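Local structure of beta-glucoside phosphorylase BglX (5VQE) at residues A[87-92]-A[140-145]; A[209-214]-A[244-249]; A[387-392]-A[546-551]; A[414-419]-A[468-473]. The protein probably cleaves beta-glucosides by transferring the glucosyl group to phosphate, as a beta-glucoside phosphorylase of glycoside hydrolase family 3. One frame throughout, in Å; residues are numbered along the deposited sequence.

Contact 1: A[87-92]-A[140-145]; sequences LLIACN and GVNWTY. With G2F (2-deoxy-2-fluoro-alpha-D-glucopyranose), chain B.
Ala90 and Trp143 pair on adjacent parallel strands, 88-91 and 143-144, in the TIM-barrel-type N-terminal domain of the family, and just past these strands Asn92 and Tyr145 line the pocket that holds 2-deoxy-2-fluoro-alpha-D-glucopyranose. At the strand entry Asn142 clamps Ile89 on both sides of the residue. Its OD1 accepts Ile89 N at 2.8 Å, while its own backbone N donates to Ile89 O at 2.9 Å. CG of Asn142 sits between its backbone N and carbonyl carbon (chi1 54°), back over its own backbone; on the amide it carries, ND2 makes only a weak bond to Leu87 O. Farther on, Tyr145 N donates to Cys91 O at 3.1 Å, preceded by a weak bond from Cys91 N to Trp143 O. Ala90 CB lies over one face of the Tyr145 ring in a CH-pi contact, 3.8 Å from the ring centroid and displaced toward the rim at CZ. The edge of the Tyr145 ring meets the indole, CE1 standing 3.6 Å above the centre of the Trp143 ring, whose CE3 packs on Leu88 CB at 3.8 Å. Trp143 NE1 bonds to Thr237. At the sugar, Tyr145 CB is 3.7 Å from O4, and the amide of Asn92 lies beside O4 and O6; Lys193, His194 and Arg163 hydrogen-bond the same ligand. With a methyl group on one face, the indole at its edge and its backbone N bound to the neighbouring strand, Tyr145 is probably held in place as an apolar wall of the sugar pocket.

Contact 2: A[209-214]-A[244-249]; sequences SSVNNL and RQPNVT
Gln245 reaches across to Asn212 and Leu214 with a single amide nitrogen that serves two acceptors. Its NE2 donates to Leu214 O at 2.9 Å, with that oxygen in the plane of the Gln245 amide, and to Asn212 OD1 at 3.1 Å. The other end of the same amide is held too, since OE1 takes Val248 N at 2.8 Å. A bend at chi2 (-51°) turns CD of Gln245 back toward both partners. Leu214 O is gripped twice: Asn247 ND2 comes at 2.9 Å to the face of the carbonyl plane opposite that used by Gln245 NE2. Asn212 is buried, its ND2 taken by Gly197 O, and its backbone N donates to Arg244 O. Against this buried amide cluster stands a more exposed side, which includes Asn213. There Arg244 keeps one firm bond, NH2 to Ser209 O at 2.8 Å, and one weak bond, NE to Ser209 OG. The rest is thin van der Waals contact: Val211 CG2 lies over one guanidinium face, and Val211 CG1 touches Pro246 CD at 3.7 Å. Gln245 gives a side-chain N-cap to the short helix 246-252 directly after strand 237-244, consistent with a beta/alpha barrel.

Contact 3: A[387-392]-A[546-551]; sequences IADESI and GRSSFK
Lys551 NZ meets Asp389 OD1 at 2.8 Å in a salt bridge that uses the syn lone pair of the carboxylate, and Lys543 forms a second salt bridge to the same oxygen, so the carboxylate is shared by two lysines. The ammonium of Lys551 is held on its own segment as well, donating to Ser549 OG at 3.1 Å and to Ser549 O at 3.2 Å. The lysine chain runs extended until chi4 (75°), where a bend sets NZ between these oxygens. Alongside, Glu390 OE1 lies 3.6 Å from Lys551 CD; the charges of Glu390 and Lys551 stay apart, though OE2 may still add to the negative field around NZ. One water donates to Asp389 O and Ile392 O and accepts from Lys551 N, tying the helix end to the loop backbone. Beyond it, Ile392 CG2 touches the edge of the Phe550 ring, 3.9 Å from CE1. An alanine in place of Lys551 would probably leave Asp389 OD1 with Lys543 as its remaining lysine partner, and Ser549 O and OG without this donor. Farther out, Lys543 is positioned by helix 534-544, which ends in a Schellman motif at Gly546 and leads into the 546-551 loop. That loop thus lies against the end of helix 378-391, with Ile392 and Phe550 both resting on Ile527 of strand 525-528, while Glu390 touches Thr119 of helix 113-119.

Contact 4: A[414-419]-A[468-473]; sequences ILVQAT and DLFIYY
Tyr472 presents one ring face to Val416, whose CB lies 3.5 Å above the plane, offset toward the rim at CD2 and CE2, in a CH-pi contact. Val416 CG1 comes closer still, 3.3 Å from Tyr472 CE2. The same valine sends CG2 to the edge of the Phe470 ring, near its plane and 4.1 Å from CD1, while Ile414 meets that ring obliquely, CG2 at 3.8 Å from CE1. Tyr472 and Phe470 both place CG beside their own backbone N (chi1 -76° and -81°), and each aromatic side chain lies side by side with its partner, Val416 or Ile414, pointing the same way. An alanine at Tyr472 would remove the ring, and would probably open a gap beside Val416 and leave Ser496 O without its hydroxyl partner and Phe508 without the ring it meets. Strands 414-419 and 469-473 run parallel, crossing at -23°, in a mixed sheet with helix 429-441 packed on the Leu415 face, consistent with the alpha/beta sandwich domain that follows the barrel in many family 3 enzymes. Five backbone bonds join them, from Ile414 N to Leu469 O through to Ala418 N to Tyr473 O, the shortest being Val416 N to Ile471 O at 2.8 Å. On the opposite face of the sheet from Tyr472, Leu415 CD1 packs on Ile471 CG2 at 4.0 Å, and Tyr473 stacks on Phe511, its OH bonded to Ser532. Leu415 and Gln417 there touch helix 429-441, part of the beta-alpha-beta crossover from strand 412-419 to strand 444-447.

Contacts 1 and 2 come first along the chain, both within the family 3 N-terminal range, their centres about 29 Å apart. They join different strand groups of the barrel-type domain: contact 1 lies in the five-strand parallel sheet and reaches the sugar, contact 2 ends strand 237-244 farther out. Contacts 3 and 4 belong to the C-terminal part, centres about 21 Å apart. Contact 4 is nested in the loop closed by contact 3, which ties residues near the C-terminus back to helix 378-391, just before strand 393-397 at one margin of the mixed sheet. Contacts 1 and 4, on opposite sides of the chain's centre, are about 40 Å apart between centres and about 19 Å between nearest atoms, so these two do not touch.

Contact 1: A[87-92]-A[140-145]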
loop_
_atom_site.group_PDB
_atom_site.type_symbol
_atom_site.label_atom_id
_atom_site.label_comp_id
_atom_site.label_asym_id
_atom_site.label_seq_id
_atom_site.Cartn_x
_atom_site.Cartn_y
_atom_site.Cartn_z
ATOM N N LEU A 87 -22.283 4.982 -4.747
ATOM C CA LEU A 87 -21.218 4.099 -4.292
ATOM C C LEU A 87 -20.046 4.886 -3.723
ATOM O O LEU A 87 -19.674 5.932 -4.258
ATOM C CB LEU A 87 -20.699 3.249 -5.454
ATOM C CG LEU A 87 -21.689 2.282 -6.103
ATOM C CD1 LEU A 87 -21.255 1.934 -7.524
ATOM C CD2 LEU A 87 -21.795 1.034 -5.257
ATOM N N LEU A 88 -19.442 4.359 -2.658
ATOM C CA LEU A 88 -18.049 4.683 -2.380
ATOM C C LEU A 88 -17.184 3.944 -3.392
ATOM O O LEU A 88 -17.413 2.759 -3.662
ATOM C CB LEU A 88 -17.663 4.291 -0.956
ATOM C CG LEU A 88 -18.397 5.028 0.166
ATOM C CD1 LEU A 88 -18.050 4.399 1.486
ATOM C CD2 LEU A 88 -18.058 6.505 0.173
ATOM N N ILE A 89 -16.228 4.652 -3.991
ATOM C CA ILE A 89 -15.368 4.098 -5.033
ATOM C C ILE A 89 -13.938 4.172 -4.522
ATOM O O ILE A 89 -13.365 5.264 -4.412
ATOM C CB ILE A 89 -15.527 4.838 -6.370
ATOM C CG1 ILE A 89 -16.960 4.685 -6.892
ATOM C CG2 ILE A 89 -14.560 4.286 -7.404
ATOM C CD1 ILE A 89 -17.273 5.547 -8.088
ATOM N N ALA A 90 -13.363 3.015 -4.209
ATOM C CA ALA A 90 -12.063 2.928 -3.568
ATOM C C ALA A 90 -10.970 2.525 -4.554
ATOM O O ALA A 90 -11.234 2.001 -5.639
ATOM C CB ALA A 90 -12.107 1.926 -2.412
ATOM N N CYS A 91 -9.727 2.791 -4.153
ATOM C CA CYS A 91 -8.552 2.427 -4.931
ATOM C C CYS A 91 -7.348 2.372 -3.991
ATOM O O CYS A 91 -7.254 3.174 -3.051
ATOM C CB CYS A 91 -8.316 3.438 -6.069
ATOM S SG CYS A 91 -7.226 2.862 -7.409
ATOM N N ASN A 92 -6.430 1.434 -4.255
ATOM C CA ASN A 92 -5.164 1.329 -3.525
ATOM C C ASN A 92 -4.151 2.311 -4.123
ATOM O O ASN A 92 -3.151 1.928 -4.733
ATOM C CB ASN A 92 -4.602 -0.092 -3.585
ATOM C CG ASN A 92 -5.374 -1.085 -2.735
ATOM O OD1 ASN A 92 -5.806 -2.151 -3.213
ATOM N ND2 ASN A 92 -5.508 -0.772 -1.466
ATOM N N GLY A 140 -13.161 9.545 -10.619
ATOM C CA GLY A 140 -14.307 9.191 -9.803
ATOM C C GLY A 140 -13.993 8.516 -8.485
ATOM O O GLY A 140 -14.921 8.256 -7.713
ATOM N N VAL A 141 -12.727 8.220 -8.197
ATOM C CA VAL A 141 -12.368 7.626 -6.918
ATOM C C VAL A 141 -12.630 8.631 -5.806
ATOM O O VAL A 141 -12.231 9.803 -5.895
ATOM C CB VAL A 141 -10.899 7.174 -6.929
ATOM C CG1 VAL A 141 -10.460 6.721 -5.539
ATOM C CG2 VAL A 141 -10.698 6.059 -7.927
ATOM N N ASN A 142 -13.298 8.178 -4.743
ATOM C CA ASN A 142 -13.559 9.027 -3.587
ATOM C C ASN A 142 -13.055 8.422 -2.282
ATOM O O ASN A 142 -13.354 8.959 -1.210
ATOM C CB ASN A 142 -15.055 9.351 -3.482
ATOM C CG ASN A 142 -15.943 8.120 -3.476
ATOM O OD1 ASN A 142 -15.630 7.096 -2.863
ATOM N ND2 ASN A 142 -17.085 8.226 -4.156
ATOM N N TRP A 143 -12.265 7.351 -2.345
ATOM C CA TRP A 143 -11.815 6.631 -1.155
ATOM C C TRP A 143 -10.479 5.978 -1.487
ATOM O O TRP A 143 -10.430 5.091 -2.337
ATOM C CB TRP A 143 -12.851 5.584 -0.759
ATOM C CG TRP A 143 -12.671 4.926 0.575
ATOM C CD1 TRP A 143 -11.788 5.262 1.566
ATOM C CD2 TRP A 143 -13.422 3.814 1.067
ATOM N NE1 TRP A 143 -11.948 4.417 2.645
ATOM C CE2 TRP A 143 -12.947 3.522 2.358
ATOM C CE3 TRP A 143 -14.455 3.035 0.536
ATOM C CZ2 TRP A 143 -13.468 2.474 3.123
ATOM C CZ3 TRP A 143 -14.961 1.996 1.294
ATOM C CH2 TRP A 143 -14.478 1.737 2.575
ATOM N N THR A 144 -9.400 6.408 -0.846
ATOM C CA THR A 144 -8.114 5.743 -1.006
ATOM C C THR A 144 -7.863 4.880 0.219
ATOM O O THR A 144 -8.052 5.332 1.354
ATOM C CB THR A 144 -6.960 6.724 -1.220
ATOM O OG1 THR A 144 -5.768 5.980 -1.486
ATOM C CG2 THR A 144 -6.720 7.615 -0.015
ATOM N N TYR A 145 -7.496 3.623 -0.022
ATOM C CA TYR A 145 -7.201 2.681 1.050
ATOM C C TYR A 145 -5.794 2.936 1.582
ATOM O O TYR A 145 -4.950 2.038 1.580
ATOM C CB TYR A 145 -7.324 1.241 0.545
ATOM C CG TYR A 145 -8.722 0.704 0.339
ATOM C CD1 TYR A 145 -9.796 1.145 1.104
ATOM C CD2 TYR A 145 -8.955 -0.296 -0.600
ATOM C CE1 TYR A 145 -11.062 0.615 0.927
ATOM C CE2 TYR A 145 -10.213 -0.832 -0.778
ATOM C CZ TYR A 145 -11.261 -0.381 -0.015
ATOM O OH TYR A 145 -12.511 -0.934 -0.212
HETATM C C1 G2F B . -6.089 -6.187 1.797
HETATM C C2 G2F B . -4.691 -5.493 1.886
HETATM C C3 G2F B . -4.921 -3.952 1.894
HETATM C C4 G2F B . -5.757 -3.568 0.634
HETATM C C5 G2F B . -7.101 -4.371 0.677
HETATM C C6 G2F B . -7.968 -4.084 -0.614
HETATM O O3 G2F B . -3.670 -3.335 1.735
HETATM O O4 G2F B . -6.091 -2.210 0.752
HETATM O O5 G2F B . -6.794 -5.755 0.660
HETATM O O6 G2F B . -7.168 -4.302 -1.741
HETATM F F2 G2F B . -4.070 -5.848 3.032
#

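Contact 2: A[209-214]-A[244-249]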
loop_
_atom_site.group_PDB
_atom_site.type_symbol
_atom_site.label_atom_id
_atom_site.label_comp_id
_atom_site.label_asym_id
_atom_site.label_seq_id
_atom_site.Cartn_x
_atom_site.Cartn_y
_atom_site.Cartn_z
ATOM N N SER A 209 -2.964 -16.059 9.132
ATOM C CA SER A 209 -3.248 -14.992 10.093
ATOM C C SER A 209 -1.954 -14.671 10.838
ATOM O O SER A 209 -1.568 -15.375 11.776
ATOM C CB SER A 209 -4.366 -15.388 11.049
ATOM O OG SER A 209 -4.605 -14.338 11.974
ATOM N N SER A 210 -1.278 -13.604 10.418
ATOM C CA SER A 210 -0.022 -13.223 11.042
ATOM C C SER A 210 -0.293 -12.592 12.410
ATOM O O SER A 210 -1.428 -12.255 12.758
ATOM C CB SER A 210 0.764 -12.288 10.122
ATOM O OG SER A 210 0.086 -11.070 9.896
ATOM N N VAL A 211 0.763 -12.463 13.210
ATOM C CA VAL A 211 0.616 -12.214 14.643
ATOM C C VAL A 211 1.506 -11.053 15.060
ATOM O O VAL A 211 2.732 -11.107 14.892
ATOM C CB VAL A 211 0.943 -13.468 15.472
ATOM C CG1 VAL A 211 0.665 -13.230 16.950
ATOM C CG2 VAL A 211 0.127 -14.643 14.977
ATOM N N ASN A 212 0.887 -10.009 15.611
ATOM C CA ASN A 212 1.579 -8.928 16.311
ATOM C C ASN A 212 1.702 -9.369 17.769
ATOM O O ASN A 212 0.725 -9.352 18.520
ATOM C CB ASN A 212 0.796 -7.627 16.147
ATOM C CG ASN A 212 1.481 -6.430 16.770
ATOM O OD1 ASN A 212 2.065 -6.518 17.848
ATOM N ND2 ASN A 212 1.398 -5.288 16.091
ATOM N N ASN A 213 2.899 -9.811 18.167
ATOM C CA ASN A 213 3.088 -10.475 19.452
ATOM C C ASN A 213 3.754 -9.577 20.491
ATOM O O ASN A 213 4.265 -10.074 21.505
ATOM C CB ASN A 213 3.887 -11.766 19.263
ATOM C CG ASN A 213 5.326 -11.518 18.870
ATOM O OD1 ASN A 213 5.632 -10.590 18.124
ATOM N ND2 ASN A 213 6.225 -12.355 19.375
ATOM N N LEU A 214 3.763 -8.270 20.261
ATOM C CA LEU A 214 4.203 -7.345 21.293
ATOM C C LEU A 214 3.356 -7.537 22.549
ATOM O O LEU A 214 2.209 -7.989 22.491
ATOM C CB LEU A 214 4.098 -5.901 20.793
ATOM C CG LEU A 214 4.952 -5.511 19.577
ATOM C CD1 LEU A 214 4.688 -4.054 19.184
ATOM C CD2 LEU A 214 6.439 -5.717 19.851
ATOM N N ARG A 244 -3.553 -10.903 14.202
ATOM C CA ARG A 244 -3.899 -11.047 15.612
ATOM C C ARG A 244 -2.975 -10.207 16.486
ATOM O O ARG A 244 -1.821 -9.947 16.132
ATOM C CB ARG A 244 -3.813 -12.513 16.043
ATOM C CG ARG A 244 -4.992 -13.341 15.582
ATOM C CD ARG A 244 -4.755 -14.823 15.780
ATOM N NE ARG A 244 -3.858 -15.364 14.772
ATOM C CZ ARG A 244 -3.424 -16.620 14.757
ATOM N NH1 ARG A 244 -3.805 -17.472 15.704
ATOM N NH2 ARG A 244 -2.608 -17.029 13.795
ATOM N N GLN A 245 -3.505 -9.775 17.635
ATOM C CA GLN A 245 -2.708 -9.171 18.708
ATOM C C GLN A 245 -3.152 -9.870 19.985
ATOM O O GLN A 245 -4.001 -9.363 20.733
ATOM C CB GLN A 245 -2.893 -7.656 18.793
ATOM C CG GLN A 245 -1.610 -6.886 19.088
ATOM C CD GLN A 245 -0.844 -7.415 20.303
ATOM O OE1 GLN A 245 -1.414 -8.091 21.163
ATOM N NE2 GLN A 245 0.451 -7.087 20.383
ATOM N N PRO A 246 -2.636 -11.071 20.237
ATOM C CA PRO A 246 -3.164 -11.860 21.363
ATOM C C PRO A 246 -3.021 -11.170 22.705
ATOM O O PRO A 246 -3.909 -11.295 23.559
ATOM C CB PRO A 246 -2.350 -13.160 21.291
ATOM C CG PRO A 246 -1.194 -12.873 20.401
ATOM C CD PRO A 246 -1.641 -11.816 19.454
ATOM N N ASN A 247 -1.936 -10.425 22.916
ATOM C CA ASN A 247 -1.689 -9.846 24.235
ATOM C C ASN A 247 -2.613 -8.669 24.504
ATOM O O ASN A 247 -3.070 -8.476 25.637
ATOM C CB ASN A 247 -0.220 -9.437 24.352
ATOM C CG ASN A 247 0.705 -10.638 24.408
ATOM O OD1 ASN A 247 0.399 -11.629 25.063
ATOM N ND2 ASN A 247 1.827 -10.567 23.703
ATOM N N VAL A 248 -2.904 -7.873 23.476
ATOM C CA VAL A 248 -3.908 -6.824 23.623
ATOM C C VAL A 248 -5.283 -7.445 23.806
ATOM O O VAL A 248 -6.095 -6.969 24.609
ATOM C CB VAL A 248 -3.870 -5.877 22.410
ATOM C CG1 VAL A 248 -5.042 -4.898 22.434
ATOM C CG2 VAL A 248 -2.545 -5.116 22.385
ATOM N N THR A 249 -5.567 -8.515 23.061
ATOM C CA THR A 249 -6.850 -9.193 23.202
ATOM C C THR A 249 -7.049 -9.680 24.633
ATOM O O THR A 249 -8.113 -9.469 25.226
ATOM C CB THR A 249 -6.934 -10.349 22.211
ATOM O OG1 THR A 249 -6.890 -9.820 20.881
ATOM C CG2 THR A 249 -8.229 -11.142 22.394
#

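Contact 3: A[387-392]-A[546-551]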
loop_
_atom_site.group_PDB
_atom_site.type_symbol
_atom_site.label_atom_id
_atom_site.label_comp_id
_atom_site.label_asym_id
_atom_site.label_seq_id
_atom_site.Cartn_x
_atom_site.Cartn_y
_atom_site.Cartn_z
ATOM N N ILE A 387 11.277 14.231 -5.207
ATOM C CA ILE A 387 11.330 13.204 -4.175
ATOM C C ILE A 387 12.473 12.237 -4.452
ATOM O O ILE A 387 13.206 11.849 -3.536
ATOM C CB ILE A 387 9.961 12.504 -4.065
ATOM C CG1 ILE A 387 8.935 13.509 -3.516
ATOM C CG2 ILE A 387 10.024 11.299 -3.145
ATOM C CD1 ILE A 387 7.501 13.087 -3.670
ATOM N N ALA A 388 12.674 11.856 -5.715
ATOM C CA ALA A 388 13.822 11.014 -6.030
ATOM C C ALA A 388 15.128 11.724 -5.681
ATOM O O ALA A 388 16.028 11.133 -5.077
ATOM C CB ALA A 388 13.788 10.611 -7.504
ATOM N N ASP A 389 15.235 13.007 -6.026
ATOM C CA ASP A 389 16.431 13.764 -5.682
ATOM C C ASP A 389 16.679 13.743 -4.178
ATOM O O ASP A 389 17.823 13.604 -3.732
ATOM C CB ASP A 389 16.293 15.203 -6.186
ATOM C CG ASP A 389 17.515 16.057 -5.878
ATOM O OD1 ASP A 389 18.577 15.506 -5.511
ATOM O OD2 ASP A 389 17.403 17.296 -5.979
ATOM N N GLU A 390 15.620 13.858 -3.377
ATOM C CA GLU A 390 15.788 13.947 -1.933
ATOM C C GLU A 390 15.870 12.591 -1.248
ATOM O O GLU A 390 16.332 12.528 -0.104
ATOM C CB GLU A 390 14.633 14.733 -1.303
ATOM C CG GLU A 390 14.477 16.176 -1.791
ATOM C CD GLU A 390 15.598 17.114 -1.328
ATOM O OE1 GLU A 390 16.283 16.813 -0.318
ATOM O OE2 GLU A 390 15.799 18.165 -1.983
ATOM N N SER A 391 15.446 11.514 -1.910
ATOM C CA SER A 391 15.268 10.233 -1.231
ATOM C C SER A 391 16.489 9.322 -1.316
ATOM O O SER A 391 16.797 8.613 -0.348
ATOM C CB SER A 391 14.050 9.501 -1.804
ATOM O OG SER A 391 14.290 9.049 -3.123
ATOM N N ILE A 392 17.192 9.310 -2.450
ATOM C CA ILE A 392 18.196 8.279 -2.680
ATOM C C ILE A 392 19.272 8.372 -1.609
ATOM O O ILE A 392 19.776 9.459 -1.301
ATOM C CB ILE A 392 18.765 8.398 -4.101
ATOM C CG1 ILE A 392 17.636 8.192 -5.111
ATOM C CG2 ILE A 392 19.883 7.362 -4.325
ATOM C CD1 ILE A 392 18.052 8.329 -6.564
ATOM N N GLY A 546 28.049 12.354 -9.839
ATOM C CA GLY A 546 28.515 13.449 -9.013
ATOM C C GLY A 546 27.933 14.801 -9.357
ATOM O O GLY A 546 28.423 15.815 -8.848
ATOM N N ARG A 547 26.915 14.854 -10.213
ATOM C CA ARG A 547 26.221 16.094 -10.520
ATOM C C ARG A 547 25.107 16.411 -9.529
ATOM O O ARG A 547 24.533 17.502 -9.592
ATOM C CB ARG A 547 25.634 16.030 -11.931
ATOM C CG ARG A 547 26.668 15.791 -13.024
ATOM C CD ARG A 547 26.049 15.957 -14.401
ATOM N NE ARG A 547 25.128 14.884 -14.760
ATOM C CZ ARG A 547 25.452 13.808 -15.474
ATOM N NH1 ARG A 547 26.696 13.632 -15.917
ATOM N NH2 ARG A 547 24.527 12.899 -15.749
ATOM N N SER A 548 24.775 15.485 -8.634
ATOM C CA SER A 548 23.723 15.686 -7.645
ATOM C C SER A 548 24.153 14.994 -6.365
ATOM O O SER A 548 24.605 13.847 -6.407
ATOM C CB SER A 548 22.377 15.127 -8.139
ATOM O OG SER A 548 21.391 15.149 -7.115
ATOM N N SER A 549 24.037 15.692 -5.238
ATOM C CA SER A 549 24.461 15.120 -3.972
ATOM C C SER A 549 23.472 14.056 -3.504
ATOM O O SER A 549 22.292 14.070 -3.865
ATOM C CB SER A 549 24.585 16.208 -2.907
ATOM O OG SER A 549 23.355 16.884 -2.742
ATOM N N PHE A 550 23.974 13.118 -2.705
ATOM C CA PHE A 550 23.113 12.178 -1.991
ATOM C C PHE A 550 22.521 12.880 -0.780
ATOM O O PHE A 550 23.253 13.413 0.062
ATOM C CB PHE A 550 23.891 10.937 -1.567
ATOM C CG PHE A 550 24.271 10.052 -2.708
ATOM C CD1 PHE A 550 23.362 9.152 -3.234
ATOM C CD2 PHE A 550 25.537 10.126 -3.264
ATOM C CE1 PHE A 550 23.705 8.336 -4.291
ATOM C CE2 PHE A 550 25.891 9.314 -4.320
ATOM C CZ PHE A 550 24.974 8.415 -4.838
ATOM N N LYS A 551 21.194 12.890 -0.702
ATOM C CA LYS A 551 20.478 13.629 0.321
ATOM C C LYS A 551 19.599 12.755 1.201
ATOM O O LYS A 551 19.144 13.230 2.250
ATOM C CB LYS A 551 19.595 14.703 -0.329
ATOM C CG LYS A 551 20.340 15.648 -1.261
ATOM C CD LYS A 551 19.366 16.506 -2.057
ATOM C CE LYS A 551 20.091 17.476 -3.000
ATOM N NZ LYS A 551 20.663 16.800 -4.205
HETATM O O HOH W 1 19.638 11.766 -2.711
HETATM O O HOH W 2 19.165 19.044 -6.175
#

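Contact 4: A[414-419]-A[468-473]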
loop_
_atom_site.group_PDB
_atom_site.type_symbol
_atom_site.label_atom_id
_atom_site.label_comp_id
_atom_site.label_asym_id
_atom_site.label_seq_id
_atom_site.Cartn_x
_atom_site.Cartn_y
_atom_site.Cartn_z
ATOM N N ILE A 414 29.736 -4.342 -16.179
ATOM C CA ILE A 414 28.784 -5.438 -16.291
ATOM C C ILE A 414 27.605 -5.094 -15.401
ATOM O O ILE A 414 27.774 -4.877 -14.195
ATOM C CB ILE A 414 29.404 -6.788 -15.893
ATOM C CG1 ILE A 414 30.430 -7.238 -16.937
ATOM C CG2 ILE A 414 28.317 -7.848 -15.767
ATOM C CD1 ILE A 414 31.191 -8.521 -16.543
ATOM N N LEU A 415 26.413 -5.053 -15.990
ATOM C CA LEU A 415 25.193 -4.694 -15.280
ATOM C C LEU A 415 24.424 -5.970 -14.974
ATOM O O LEU A 415 24.118 -6.748 -15.884
ATOM C CB LEU A 415 24.335 -3.738 -16.108
ATOM C CG LEU A 415 23.047 -3.201 -15.471
ATOM C CD1 LEU A 415 23.344 -2.475 -14.173
ATOM C CD2 LEU A 415 22.322 -2.273 -16.448
ATOM N N VAL A 416 24.121 -6.179 -13.697
ATOM C CA VAL A 416 23.531 -7.420 -13.209
ATOM C C VAL A 416 22.157 -7.072 -12.669
ATOM O O VAL A 416 22.038 -6.401 -11.634
ATOM C CB VAL A 416 24.391 -8.088 -12.130
ATOM C CG1 VAL A 416 23.794 -9.427 -11.739
ATOM C CG2 VAL A 416 25.810 -8.257 -12.613
ATOM N N GLN A 417 21.122 -7.509 -13.371
ATOM C CA GLN A 417 19.767 -7.326 -12.895
ATOM C C GLN A 417 19.414 -8.438 -11.923
ATOM O O GLN A 417 19.741 -9.604 -12.152
ATOM C CB GLN A 417 18.785 -7.324 -14.059
ATOM C CG GLN A 417 17.331 -7.252 -13.626
ATOM C CD GLN A 417 16.389 -7.338 -14.790
ATOM O OE1 GLN A 417 15.981 -6.321 -15.352
ATOM N NE2 GLN A 417 16.051 -8.557 -15.181
ATOM N N ALA A 418 18.769 -8.067 -10.823
ATOM C CA ALA A 418 18.223 -9.026 -9.866
ATOM C C ALA A 418 16.825 -8.561 -9.500
ATOM O O ALA A 418 16.651 -7.443 -9.008
ATOM C CB ALA A 418 19.104 -9.142 -8.620
ATOM N N THR A 419 15.828 -9.399 -9.764
ATOM C CA THR A 419 14.449 -8.994 -9.548
ATOM C C THR A 419 13.582 -10.228 -9.383
ATOM O O THR A 419 13.922 -11.319 -9.849
ATOM C CB THR A 419 13.922 -8.132 -10.705
ATOM O OG1 THR A 419 12.617 -7.640 -10.384
ATOM C CG2 THR A 419 13.847 -8.933 -12.001
ATOM N N ASP A 468 35.813 -3.515 -15.582
ATOM C CA ASP A 468 36.293 -2.540 -14.618
ATOM C C ASP A 468 35.344 -2.347 -13.441
ATOM O O ASP A 468 35.789 -1.899 -12.375
ATOM C CB ASP A 468 36.529 -1.202 -15.331
ATOM C CG ASP A 468 37.490 -1.345 -16.506
ATOM O OD1 ASP A 468 38.648 -1.733 -16.265
ATOM O OD2 ASP A 468 37.079 -1.117 -17.663
ATOM N N LEU A 469 34.067 -2.699 -13.595
ATOM C CA LEU A 469 33.071 -2.426 -12.563
ATOM C C LEU A 469 31.859 -3.332 -12.756
ATOM O O LEU A 469 31.383 -3.506 -13.883
ATOM C CB LEU A 469 32.651 -0.950 -12.613
ATOM C CG LEU A 469 31.508 -0.500 -11.694
ATOM C CD1 LEU A 469 31.918 -0.548 -10.228
ATOM C CD2 LEU A 469 31.063 0.911 -12.094
ATOM N N PHE A 470 31.369 -3.905 -11.657
ATOM C CA PHE A 470 30.066 -4.553 -11.606
ATOM C C PHE A 470 29.073 -3.560 -11.017
ATOM O O PHE A 470 29.366 -2.927 -9.999
ATOM C CB PHE A 470 30.087 -5.806 -10.718
ATOM C CG PHE A 470 30.631 -7.048 -11.376
ATOM C CD1 PHE A 470 29.845 -7.809 -12.228
ATOM C CD2 PHE A 470 31.912 -7.485 -11.091
ATOM C CE1 PHE A 470 30.338 -8.974 -12.806
ATOM C CE2 PHE A 470 32.415 -8.650 -11.665
ATOM C CZ PHE A 470 31.630 -9.389 -12.525
ATOM N N ILE A 471 27.895 -3.445 -11.628
ATOM C CA ILE A 471 26.781 -2.705 -11.042
ATOM C C ILE A 471 25.583 -3.636 -10.935
ATOM O O ILE A 471 25.221 -4.298 -11.914
ATOM C CB ILE A 471 26.410 -1.452 -11.855
ATOM C CG1 ILE A 471 27.619 -0.517 -11.966
ATOM C CG2 ILE A 471 25.232 -0.736 -11.168
ATOM C CD1 ILE A 471 27.316 0.825 -12.629
ATOM N N TYR A 472 24.960 -3.669 -9.753
ATOM C CA TYR A 472 23.742 -4.445 -9.523
ATOM C C TYR A 472 22.509 -3.545 -9.490
ATOM O O TYR A 472 22.496 -2.520 -8.800
ATOM C CB TYR A 472 23.842 -5.234 -8.216
ATOM C CG TYR A 472 24.724 -6.448 -8.358
ATOM C CD1 TYR A 472 26.099 -6.328 -8.364
ATOM C CD2 TYR A 472 24.175 -7.707 -8.524
ATOM C CE1 TYR A 472 26.908 -7.428 -8.518
ATOM C CE2 TYR A 472 24.979 -8.816 -8.678
ATOM C CZ TYR A 472 26.346 -8.668 -8.672
ATOM O OH TYR A 472 27.160 -9.768 -8.832
ATOM N N TYR A 473 21.477 -3.932 -10.247
ATOM C CA TYR A 473 20.167 -3.282 -10.228
ATOM C C TYR A 473 19.201 -4.274 -9.587
ATOM O O TYR A 473 18.777 -5.239 -10.229
ATOM C CB TYR A 473 19.728 -2.895 -11.637
ATOM C CG TYR A 473 18.527 -1.980 -11.700
ATOM C CD1 TYR A 473 17.257 -2.428 -11.338
ATOM C CD2 TYR A 473 18.659 -0.667 -12.141
ATOM C CE1 TYR A 473 16.157 -1.589 -11.402
ATOM C CE2 TYR A 473 17.569 0.176 -12.210
ATOM C CZ TYR A 473 16.323 -0.282 -11.837
ATOM O OH TYR A 473 15.246 0.566 -11.912
#